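Side-chain contact in epimerase family protein SDR39U1 (Homo sapiens, PDB 4B4O), which is a putative NADP-dependent oxidoreductase of the short-chain dehydrogenase/reductase superfamily and binds NADPH in its Rossmann-type domain: residues I201-H204 with A205-N209. The protein carries 3 engineered substitutions. Numbering follows the deposited sequence.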
loop_
_atom_site.group_PDB
_atom_site.type_symbol
_atom_site.label_atom_id
_atom_site.label_comp_id
_atom_site.label_asym_id
_atom_site.label_seq_id
_atom_site.Cartn_x
_atom_site.Cartn_y
_atom_site.Cartn_z
ATOM N N ILE A 201 -4.163 -8.428 6.378
ATOM C CA ILE A 201 -3.533 -7.701 7.466
ATOM C C ILE A 201 -4.424 -6.556 7.916
ATOM O O ILE A 201 -4.668 -6.382 9.093
ATOM C CB ILE A 201 -2.162 -7.146 7.055
ATOM C CG1 ILE A 201 -1.150 -8.291 6.906
ATOM C CG2 ILE A 201 -1.679 -6.134 8.073
ATOM C CD1 ILE A 201 0.066 -7.878 6.096
ATOM N N LEU A 202 -4.916 -5.786 6.968
ATOM C CA LEU A 202 -5.791 -4.671 7.269
ATOM C C LEU A 202 -7.034 -5.142 8.019
ATOM O O LEU A 202 -7.446 -4.537 8.998
ATOM C CB LEU A 202 -6.194 -3.951 5.979
ATOM C CG LEU A 202 -5.103 -3.170 5.262
ATOM C CD1 LEU A 202 -5.600 -2.777 3.879
ATOM C CD2 LEU A 202 -4.665 -1.996 6.103
ATOM N N THR A 203 -7.631 -6.225 7.546
ATOM C CA THR A 203 -8.796 -6.801 8.194
ATOM C C THR A 203 -8.481 -7.276 9.603
ATOM O O THR A 203 -9.282 -7.114 10.512
ATOM C CB THR A 203 -9.350 -7.950 7.359
ATOM O OG1 THR A 203 -9.776 -7.424 6.102
ATOM C CG2 THR A 203 -10.547 -8.605 8.037
ATOM N N HIS A 204 -7.332 -7.901 9.768
ATOM C CA HIS A 204 -6.926 -8.353 11.067
ATOM C C HIS A 204 -6.735 -7.173 11.994
ATOM O O HIS A 204 -7.067 -7.253 13.184
ATOM C CB HIS A 204 -5.657 -9.188 10.929
ATOM C CG HIS A 204 -5.276 -9.918 12.177
ATOM N ND1 HIS A 204 -6.077 -10.797 12.753
ATOM C CD2 HIS A 204 -4.124 -9.867 12.951
ATOM C CE1 HIS A 204 -5.484 -11.291 13.844
ATOM N NE2 HIS A 204 -4.281 -10.723 13.956
ATOM N N ALA A 205 -6.172 -6.077 11.477
ATOM C CA ALA A 205 -5.981 -4.860 12.274
ATOM C C ALA A 205 -7.333 -4.317 12.736
ATOM O O ALA A 205 -7.517 -3.954 13.889
ATOM C CB ALA A 205 -5.230 -3.797 11.489
ATOM N N LEU A 206 -8.301 -4.323 11.822
ATOM C CA LEU A 206 -9.648 -3.863 12.141
ATOM C C LEU A 206 -10.354 -4.765 13.161
ATOM O O LEU A 206 -11.051 -4.279 14.001
ATOM C CB LEU A 206 -10.484 -3.722 10.863
ATOM C CG LEU A 206 -10.039 -2.639 9.882
ATOM C CD1 LEU A 206 -10.705 -2.753 8.514
ATOM C CD2 LEU A 206 -10.367 -1.286 10.461
ATOM N N GLU A 207 -10.174 -6.073 13.085
ATOM C CA GLU A 207 -10.947 -6.999 13.917
ATOM C C GLU A 207 -10.314 -7.244 15.278
ATOM O O GLU A 207 -10.999 -7.281 16.282
ATOM C CB GLU A 207 -11.097 -8.345 13.216
ATOM C CG GLU A 207 -11.974 -8.304 11.977
ATOM C CD GLU A 207 -12.094 -9.655 11.283
ATOM O OE1 GLU A 207 -11.389 -10.599 11.661
ATOM O OE2 GLU A 207 -12.925 -9.798 10.372
ATOM N N ALA A 208 -9.001 -7.463 15.300
ATOM C CA ALA A 208 -8.302 -7.919 16.489
ATOM C C ALA A 208 -7.922 -6.716 17.340
ATOM O O ALA A 208 -7.136 -5.869 16.920
ATOM C CB ALA A 208 -7.068 -8.705 16.063
ATOM N N ASN A 209 -8.442 -6.647 18.555
ATOM C CA ASN A 209 -8.236 -5.444 19.351
ATOM C C ASN A 209 -6.912 -5.394 20.162
ATOM O O ASN A 209 -6.707 -4.460 20.919
ATOM C CB ASN A 209 -9.463 -5.145 20.240
ATOM C CG ASN A 209 -9.581 -6.089 21.402
ATOM O OD1 ASN A 209 -8.703 -6.939 21.612
ATOM N ND2 ASN A 209 -10.664 -5.948 22.179
#
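The methyl CB of Ala-208 sits over one face of the His-204 imidazole, a CH-pi contact in which CB lies 4.0 Å from the His-204 ring centroid and 20° off the ring normal. With CG beside the carbonyl carbon (chi1 -170°), the His-204 ring leans toward the C-terminal end of helix 195-207, where Ala-208 passes. One residue earlier, on the adjoining flank, Thr-203 and Glu-207 run side by side: the methyl CG2 of Thr-203 approaches OE2 of Glu-207 at 3.5 Å. Beneath these pairs the backbone is plainly alpha-helical. Glu-207 N donates to Thr-203 O. Ala-208 N reaches His-204 O at 2.9 Å, closing the last turn, after which the chain turns out of the helix. In the Rossmann-type domain this helix packs Leu-202 and Leu-206 on strand 102-108 and Thr-203 on helix 11-22. Replacing His-204 with an alanine would probably leave the Ala-208 methyl without its aromatic cover and Thr-275 O without the NE2 hydrogen bond. In both pairs, then, a methyl lies against a polar group whose polar atoms are used outside the helix: imidazole NE2 on Thr-275 O, carboxylate OE1 in a salt bridge with Arg-23 and OE2 hydrogen-bonded to His-25.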